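Local coordinates for protein arginyl-tRNA synthetase, putative (Plasmodium falciparum, PDB 5JLD) that probably charges tRNA(Arg) with L-arginine at the expense of ATP, as a class I aminoacyl-tRNA synthetase of the cytoplasm, at residues K13-F18 with S30-V35; H44-N49 with F92-L97. All coordinates share one frame; numbering follows the deposited sequence.

How the contacts relate
Both contacts belong to the N-terminal domain of the synthetase, their centres about 11 Å apart; contact 2 lies within the sheet, and the helix of contact 1 packs on its face. Contact 1, mainly buried, lays helix 10-25 against the loop leading into edge strand 35-37; contact 2, partly buried, pairs the two central strands, 45-47 and 93-97. Contact 1 has no hydrogen bond between its segments and relies on methyl packing with a long ion pair at exposed Asp32, whereas contact 2 is held by a backbone ladder plus a histidine side-chain acceptor and an amide-ring stack. They meet directly: Ile14 CD1 packs on Tyr45 CG at 3.5 Å, and the amide of Asn49 probably hydrogen-bonds to Glu31 and Ile34.

Contact 1. Residues K13-F18 with S30-V35; sequences KIKTIF and SEDAIV
Lys15 reaches out from helix 10-25 to the loop at Asp32 and Ala33 and makes the largest single contribution to this contact. Its CG stands anti to the backbone N (chi1 -174°), and the chain stays extended until the last torsion. CB lies 4.0 Å from Val35 CG2; CG then passes the carbonyl oxygen of Ala33, and CD follows beside it. CE comes closest, 3.1 Å from Ala33 O, and also touches Asp32 OD1. There the chain bends (chi4 -51°), leaving NZ in a long salt bridge of 3.7 Å to Asp32 OD1. Deeper in, Val35 CG2 sits over the helix backbone, 3.5 Å from Lys15 CA, and meets Ile14 CG2 at 3.9 Å, the side chains crossing at about a right angle. Phe18 offers its CB to the methyl of Ala33 at 4.2 Å, while its ring reaches Ile93 and Val95 of the N-terminal domain's sheet, on which the helix lies. Gln19 hydrogen-bonds to Ala33 N and Glu31 O and so pins the loop to the helix. Ile14, Phe18, Ala33 and Val35 thus form an apolar layer, lysine methylenes cover the Ala33 carbonyl, and the Lys15-Asp32 pair, lacking a hydrogen bond, is best read as a loose electrostatic attraction.

Contact 2. Residues H44-N49 with F92-L97; sequences HYQCNN and FITVKL
His44 closes one end of this strand pair as a side-chain acceptor: its ND1 takes the N-H of Leu97 at 2.9 Å, the donor lying 35° out of the imidazole plane. As ND1 accepts here, the proton of a neutral ring would probably sit on NE2. Lys96 CB lies over one face of the imidazole, a CH-pi contact 4.0 Å from the ring centroid, before the rest of the lysine chain leads away. Next along, Val95 O is gripped twice, by His44 N at 2.8 Å and Tyr45 N at 3.0 Å. Two residues facing one make this a classic beta bulge, set in the antiparallel sheet of the N-terminal domain. From the bulge onward, Tyr45-Val95 and Cys47-Ile93 are hydrogen-bonded pairs, with Gln46-Thr94 a non-hydrogen-bonded one between them. The face of Tyr45, Cys47, Ile93 and Val95 is buried: Tyr45 CB touches Val95 CG2 at 3.7 Å, helix 10-25 packs over it and helix 66-75 covers Ile93. The tyrosine hydroxyl hydrogen-bonds to Asp524, in the DALR anticodon-binding range. The face of Gln46 and Thr94 is partly exposed, though locally well packed. There the extended Gln46 stacks its amide on the Phe92 ring, planes 10° apart, with NE2 3.6 Å above the ring plane, while that same nitrogen donates in its amide plane to a lone pair of Asn48 OD1 at 2.8 Å.

Contact 1. Residues K13-F18 with S30-V35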
ATOM      1  N   LYS A  13       5.567 -11.706 -18.917  1.00 40.20           N
ATOM      2  CA  LYS A  13       5.475 -12.257 -20.267  1.00 46.61           C
ATOM      3  C   LYS A  13       6.807 -12.098 -21.030  1.00 39.05           C
ATOM      4  O   LYS A  13       7.391 -13.069 -21.568  1.00 47.56           O
ATOM      5  CB  LYS A  13       4.338 -11.566 -21.021  1.00 52.01           C
ATOM      6  CG  LYS A  13       4.080 -12.137 -22.401  1.00 53.05           C
ATOM      7  CD  LYS A  13       2.919 -11.444 -23.102  1.00 56.58           C
ATOM      8  CE  LYS A  13       2.488 -12.261 -24.316  1.00 65.79           C
ATOM      9  NZ  LYS A  13       1.254 -11.746 -24.966  1.00 69.53           N
ATOM     10  N   ILE A  14       7.291 -10.866 -21.048  1.00 45.98           N
ATOM     11  CA  ILE A  14       8.533 -10.534 -21.742  1.00 45.92           C
ATOM     12  C   ILE A  14       9.748 -11.187 -21.065  1.00 48.37           C
ATOM     13  O   ILE A  14      10.661 -11.714 -21.748  1.00 42.87           O
ATOM     14  CB  ILE A  14       8.724  -9.024 -21.812  1.00 40.96           C
ATOM     15  CG1 ILE A  14       7.710  -8.407 -22.789  1.00 42.82           C
ATOM     16  CG2 ILE A  14      10.142  -8.696 -22.194  1.00 34.44           C
ATOM     17  CD1 ILE A  14       7.873  -6.887 -22.999  1.00 39.39           C
ATOM     18  N   LYS A  15       9.738 -11.175 -19.728  1.00 45.06           N
ATOM     19  CA  LYS A  15      10.787 -11.845 -18.956  1.00 48.39           C
ATOM     20  C   LYS A  15      10.885 -13.295 -19.378  1.00 46.39           C
ATOM     21  O   LYS A  15      11.981 -13.803 -19.615  1.00 45.93           O
ATOM     22  CB  LYS A  15      10.534 -11.759 -17.440  1.00 49.82           C
ATOM     23  CG  LYS A  15      11.685 -12.319 -16.618  1.00 55.90           C
ATOM     24  CD  LYS A  15      11.329 -12.485 -15.138  1.00 68.68           C
ATOM     25  CE  LYS A  15      12.295 -13.464 -14.453  1.00 72.02           C
ATOM     26  NZ  LYS A  15      12.420 -14.765 -15.205  1.00 67.86           N
ATOM     27  N   THR A  16       9.735 -13.957 -19.485  1.00 46.06           N
ATOM     28  CA  THR A  16       9.715 -15.350 -19.935  1.00 46.35           C
ATOM     29  C   THR A  16      10.264 -15.507 -21.369  1.00 46.39           C
ATOM     30  O   THR A  16      11.098 -16.384 -21.633  1.00 44.33           O
ATOM     31  CB  THR A  16       8.294 -15.936 -19.873  1.00 47.29           C
ATOM     32  OG1 THR A  16       7.860 -15.965 -18.510  1.00 55.79           O
ATOM     33  CG2 THR A  16       8.275 -17.363 -20.444  1.00 40.04           C
ATOM     34  N   ILE A  17       9.809 -14.662 -22.290  1.00 45.41           N
ATOM     35  CA  ILE A  17      10.348 -14.730 -23.661  1.00 45.82           C
ATOM     36  C   ILE A  17      11.906 -14.647 -23.696  1.00 38.82           C
ATOM     37  O   ILE A  17      12.605 -15.486 -24.330  1.00 43.12           O
ATOM     38  CB  ILE A  17       9.707 -13.628 -24.531  1.00 48.02           C
ATOM     39  CG1 ILE A  17       8.226 -13.967 -24.767  1.00 41.19           C
ATOM     40  CG2 ILE A  17      10.493 -13.402 -25.870  1.00 37.28           C
ATOM     41  CD1 ILE A  17       7.425 -12.838 -25.344  1.00 37.03           C
ATOM     42  N   PHE A  18      12.456 -13.688 -22.959  1.00 42.75           N
ATOM     43  CA  PHE A  18      13.913 -13.561 -22.909  1.00 43.38           C
ATOM     44  C   PHE A  18      14.596 -14.742 -22.214  1.00 45.15           C
ATOM     45  O   PHE A  18      15.649 -15.208 -22.665  1.00 41.27           O
ATOM     46  CB  PHE A  18      14.316 -12.255 -22.228  1.00 43.45           C
ATOM     47  CG  PHE A  18      14.289 -11.079 -23.151  1.00 45.24           C
ATOM     48  CD1 PHE A  18      15.417 -10.739 -23.893  1.00 39.92           C
ATOM     49  CD2 PHE A  18      13.124 -10.329 -23.310  1.00 45.98           C
ATOM     50  CE1 PHE A  18      15.389  -9.656 -24.761  1.00 46.51           C
ATOM     51  CE2 PHE A  18      13.088  -9.246 -24.184  1.00 49.55           C
ATOM     52  CZ  PHE A  18      14.225  -8.907 -24.906  1.00 48.15           C
ATOM     53  N   SER A  30      23.105 -20.704 -15.821  1.00 63.76           N
ATOM     54  CA  SER A  30      22.153 -20.272 -14.807  1.00 63.68           C
ATOM     55  C   SER A  30      22.157 -18.759 -14.824  1.00 63.15           C
ATOM     56  O   SER A  30      23.080 -18.116 -14.321  1.00 63.11           O
ATOM     57  CB  SER A  30      22.496 -20.818 -13.411  1.00 54.46           C
ATOM     58  N   GLU A  31      21.117 -18.201 -15.425  1.00 62.48           N
ATOM     59  CA  GLU A  31      21.052 -16.774 -15.698  1.00 56.38           C
ATOM     60  C   GLU A  31      19.584 -16.358 -15.736  1.00 55.29           C
ATOM     61  O   GLU A  31      18.884 -16.598 -16.719  1.00 64.43           O
ATOM     62  CB  GLU A  31      21.768 -16.448 -17.025  1.00 58.00           C
ATOM     63  CG  GLU A  31      21.666 -14.986 -17.492  1.00 55.65           C
ATOM     64  CD  GLU A  31      22.578 -14.048 -16.719  1.00 61.03           C
ATOM     65  OE1 GLU A  31      23.625 -14.507 -16.216  1.00 65.20           O
ATOM     66  OE2 GLU A  31      22.235 -12.853 -16.588  1.00 63.75           O
ATOM     67  N   ASP A  32      19.111 -15.760 -14.650  1.00 50.89           N
ATOM     68  CA  ASP A  32      17.719 -15.351 -14.567  1.00 51.11           C
ATOM     69  C   ASP A  32      17.534 -14.037 -15.311  1.00 50.69           C
ATOM     70  O   ASP A  32      18.208 -13.046 -15.020  1.00 50.91           O
ATOM     71  CB  ASP A  32      17.276 -15.220 -13.110  1.00 64.88           C
ATOM     72  CG  ASP A  32      15.768 -15.119 -12.970  1.00 84.99           C
ATOM     73  OD1 ASP A  32      15.235 -13.989 -12.992  1.00 95.84           O
ATOM     74  OD2 ASP A  32      15.115 -16.175 -12.833  1.00 91.62           O
ATOM     75  N   ALA A  33      16.636 -14.045 -16.290  1.00 50.09           N
ATOM     76  CA  ALA A  33      16.393 -12.865 -17.108  1.00 51.90           C
ATOM     77  C   ALA A  33      15.790 -11.762 -16.260  1.00 49.84           C
ATOM     78  O   ALA A  33      14.894 -12.005 -15.457  1.00 50.62           O
ATOM     79  CB  ALA A  33      15.478 -13.191 -18.275  1.00 45.63           C
ATOM     80  N   ILE A  34      16.297 -10.550 -16.431  1.00 49.13           N
ATOM     81  CA  ILE A  34      15.703  -9.404 -15.770  1.00 51.18           C
ATOM     82  C   ILE A  34      15.230  -8.409 -16.822  1.00 47.34           C
ATOM     83  O   ILE A  34      15.944  -8.090 -17.774  1.00 51.20           O
ATOM     84  CB  ILE A  34      16.674  -8.731 -14.787  1.00 55.98           C
ATOM     85  CG1 ILE A  34      17.053  -9.712 -13.673  1.00 68.07           C
ATOM     86  CG2 ILE A  34      16.032  -7.491 -14.191  1.00 57.23           C
ATOM     87  CD1 ILE A  34      17.942  -9.114 -12.590  1.00 70.63           C
ATOM     88  N   VAL A  35      14.007  -7.943 -16.635  1.00 41.64           N
ATOM     89  CA  VAL A  35      13.351  -7.061 -17.569  1.00 51.16           C
ATOM     90  C   VAL A  35      12.977  -5.756 -16.875  1.00 50.94           C
ATOM     91  O   VAL A  35      12.414  -5.756 -15.777  1.00 53.42           O
ATOM     92  CB  VAL A  35      12.110  -7.756 -18.177  1.00 47.90           C
ATOM     93  CG1 VAL A  35      11.166  -6.749 -18.847  1.00 40.82           C
ATOM     94  CG2 VAL A  35      12.572  -8.817 -19.153  1.00 41.71           C
TER

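Contact 2. Residues H44-N49 with F92-L97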
ATOM      1  N   HIS A  44      10.025   0.245 -25.269  1.00 43.80           N
ATOM      2  CA  HIS A  44       9.030   0.035 -24.227  1.00 45.76           C
ATOM      3  C   HIS A  44       9.637  -0.760 -23.069  1.00 40.97           C
ATOM      4  O   HIS A  44       9.626  -0.314 -21.913  1.00 44.87           O
ATOM      5  CB  HIS A  44       7.800  -0.678 -24.797  1.00 37.46           C
ATOM      6  CG  HIS A  44       7.081   0.108 -25.849  1.00 44.25           C
ATOM      7  ND1 HIS A  44       6.106  -0.436 -26.658  1.00 38.81           N
ATOM      8  CD2 HIS A  44       7.188   1.413 -26.219  1.00 34.01           C
ATOM      9  CE1 HIS A  44       5.642   0.491 -27.473  1.00 44.04           C
ATOM     10  NE2 HIS A  44       6.279   1.623 -27.223  1.00 42.83           N
ATOM     11  N   TYR A  45      10.166  -1.936 -23.384  1.00 38.80           N
ATOM     12  CA  TYR A  45      10.828  -2.746 -22.366  1.00 36.51           C
ATOM     13  C   TYR A  45      12.262  -3.012 -22.799  1.00 37.19           C
ATOM     14  O   TYR A  45      12.640  -2.752 -23.942  1.00 39.38           O
ATOM     15  CB  TYR A  45      10.080  -4.070 -22.131  1.00 39.51           C
ATOM     16  CG  TYR A  45       8.784  -3.928 -21.360  1.00 38.53           C
ATOM     17  CD1 TYR A  45       7.635  -3.503 -21.998  1.00 36.77           C
ATOM     18  CD2 TYR A  45       8.712  -4.230 -19.996  1.00 38.63           C
ATOM     19  CE1 TYR A  45       6.445  -3.357 -21.319  1.00 43.89           C
ATOM     20  CE2 TYR A  45       7.509  -4.104 -19.294  1.00 43.90           C
ATOM     21  CZ  TYR A  45       6.381  -3.663 -19.975  1.00 50.53           C
ATOM     22  OH  TYR A  45       5.179  -3.518 -19.342  1.00 37.90           O
ATOM     23  N   GLN A  46      13.042  -3.565 -21.884  1.00 37.64           N
ATOM     24  CA  GLN A  46      14.465  -3.726 -22.064  1.00 39.12           C
ATOM     25  C   GLN A  46      15.011  -4.867 -21.210  1.00 47.18           C
ATOM     26  O   GLN A  46      14.535  -5.095 -20.098  1.00 42.11           O
ATOM     27  CB  GLN A  46      15.156  -2.427 -21.703  1.00 45.07           C
ATOM     28  CG  GLN A  46      16.633  -2.525 -21.433  1.00 45.58           C
ATOM     29  CD  GLN A  46      17.224  -1.152 -21.291  1.00 49.36           C
ATOM     30  OE1 GLN A  46      16.651  -0.176 -21.789  1.00 48.68           O
ATOM     31  NE2 GLN A  46      18.348  -1.049 -20.580  1.00 42.73           N
ATOM     32  N   CYS A  47      15.999  -5.585 -21.733  1.00 47.00           N
ATOM     33  CA  CYS A  47      16.634  -6.674 -21.009  1.00 46.39           C
ATOM     34  C   CYS A  47      18.140  -6.535 -21.118  1.00 45.68           C
ATOM     35  O   CYS A  47      18.679  -6.338 -22.210  1.00 50.99           O
ATOM     36  CB  CYS A  47      16.176  -8.030 -21.542  1.00 52.36           C
ATOM     37  SG  CYS A  47      17.158  -9.418 -20.908  1.00 50.46           S
ATOM     38  N   ASN A  48      18.818  -6.637 -19.981  1.00 38.59           N
ATOM     39  CA  ASN A  48      20.230  -6.302 -19.896  1.00 41.35           C
ATOM     40  C   ASN A  48      21.156  -7.502 -19.734  1.00 40.67           C
ATOM     41  O   ASN A  48      22.380  -7.331 -19.605  1.00 44.36           O
ATOM     42  CB  ASN A  48      20.454  -5.316 -18.740  1.00 44.03           C
ATOM     43  CG  ASN A  48      20.189  -3.877 -19.151  1.00 45.98           C
ATOM     44  OD1 ASN A  48      19.094  -3.535 -19.584  1.00 45.62           O
ATOM     45  ND2 ASN A  48      21.203  -3.036 -19.038  1.00 54.11           N
ATOM     46  N   ASN A  49      20.593  -8.709 -19.808  1.00 36.36           N
ATOM     47  CA  ASN A  49      21.331  -9.916 -19.415  1.00 38.57           C
ATOM     48  C   ASN A  49      22.542 -10.234 -20.269  1.00 42.02           C
ATOM     49  O   ASN A  49      23.484 -10.874 -19.789  1.00 50.15           O
ATOM     50  CB  ASN A  49      20.397 -11.125 -19.387  1.00 50.81           C
ATOM     51  CG  ASN A  49      19.491 -11.117 -18.173  1.00 53.88           C
ATOM     52  OD1 ASN A  49      18.458 -10.452 -18.171  1.00 55.01           O
ATOM     53  ND2 ASN A  49      19.884 -11.832 -17.123  1.00 53.95           N
ATOM     54  N   PHE A  92      22.560  -4.173 -24.054  1.00 44.75           N
ATOM     55  CA  PHE A  92      21.176  -4.412 -23.652  1.00 39.37           C
ATOM     56  C   PHE A  92      20.270  -4.439 -24.894  1.00 42.68           C
ATOM     57  O   PHE A  92      20.672  -4.033 -25.997  1.00 42.83           O
ATOM     58  CB  PHE A  92      20.688  -3.385 -22.631  1.00 43.44           C
ATOM     59  CG  PHE A  92      20.868  -1.955 -23.048  1.00 48.01           C
ATOM     60  CD1 PHE A  92      19.988  -1.361 -23.939  1.00 44.68           C
ATOM     61  CD2 PHE A  92      21.900  -1.195 -22.512  1.00 39.68           C
ATOM     62  CE1 PHE A  92      20.143  -0.029 -24.297  1.00 52.50           C
ATOM     63  CE2 PHE A  92      22.062   0.135 -22.857  1.00 38.39           C
ATOM     64  CZ  PHE A  92      21.180   0.723 -23.752  1.00 52.48           C
ATOM     65  N   ILE A  93      19.064  -4.951 -24.702  1.00 40.37           N
ATOM     66  CA  ILE A  93      18.109  -5.178 -25.779  1.00 43.01           C
ATOM     67  C   ILE A  93      16.796  -4.473 -25.478  1.00 40.60           C
ATOM     68  O   ILE A  93      16.255  -4.613 -24.395  1.00 49.51           O
ATOM     69  CB  ILE A  93      17.839  -6.696 -25.969  1.00 42.27           C
ATOM     70  CG1 ILE A  93      19.111  -7.435 -26.405  1.00 43.55           C
ATOM     71  CG2 ILE A  93      16.703  -6.936 -26.933  1.00 35.89           C
ATOM     72  CD1 ILE A  93      19.028  -8.952 -26.210  1.00 43.39           C
ATOM     73  N   THR A  94      16.282  -3.711 -26.424  1.00 41.90           N
ATOM     74  CA  THR A  94      15.015  -3.020 -26.228  1.00 42.67           C
ATOM     75  C   THR A  94      13.955  -3.573 -27.159  1.00 43.72           C
ATOM     76  O   THR A  94      14.253  -4.018 -28.277  1.00 50.21           O
ATOM     77  CB  THR A  94      15.138  -1.493 -26.465  1.00 41.72           C
ATOM     78  OG1 THR A  94      15.614  -1.254 -27.790  1.00 44.87           O
ATOM     79  CG2 THR A  94      16.094  -0.845 -25.444  1.00 46.94           C
ATOM     80  N   VAL A  95      12.716  -3.551 -26.691  1.00 41.45           N
ATOM     81  CA  VAL A  95      11.585  -3.987 -27.494  1.00 43.36           C
ATOM     82  C   VAL A  95      10.456  -2.975 -27.403  1.00 42.80           C
ATOM     83  O   VAL A  95      10.311  -2.249 -26.393  1.00 46.40           O
ATOM     84  CB  VAL A  95      11.047  -5.369 -27.057  1.00 43.90           C
ATOM     85  CG1 VAL A  95      12.085  -6.445 -27.279  1.00 42.73           C
ATOM     86  CG2 VAL A  95      10.584  -5.338 -25.581  1.00 40.73           C
ATOM     87  N   LYS A  96       9.678  -2.937 -28.483  1.00 48.21           N
ATOM     88  CA  LYS A  96       8.445  -2.171 -28.565  1.00 49.70           C
ATOM     89  C   LYS A  96       7.313  -3.135 -28.828  1.00 49.64           C
ATOM     90  O   LYS A  96       7.424  -4.009 -29.693  1.00 42.81           O
ATOM     91  CB  LYS A  96       8.483  -1.128 -29.686  1.00 50.40           C
ATOM     92  CG  LYS A  96       9.376   0.070 -29.443  1.00 58.11           C
ATOM     93  CD  LYS A  96       9.229   1.083 -30.584  1.00 67.36           C
ATOM     94  CE  LYS A  96      10.196   2.247 -30.434  1.00 72.99           C
ATOM     95  NZ  LYS A  96      10.208   3.134 -31.630  1.00 80.03           N
ATOM     96  N   LEU A  97       6.220  -2.979 -28.087  1.00 45.88           N
ATOM     97  CA  LEU A  97       5.039  -3.775 -28.341  1.00 38.27           C
ATOM     98  C   LEU A  97       4.370  -3.281 -29.614  1.00 38.59           C
ATOM     99  O   LEU A  97       4.309  -2.081 -29.860  1.00 42.84           O
ATOM    100  CB  LEU A  97       4.080  -3.695 -27.155  1.00 41.27           C
ATOM    101  CG  LEU A  97       4.741  -4.135 -25.856  1.00 48.51           C
ATOM    102  CD1 LEU A  97       3.845  -3.820 -24.691  1.00 54.17           C
ATOM    103  CD2 LEU A  97       5.015  -5.629 -25.946  1.00 48.59           C
TER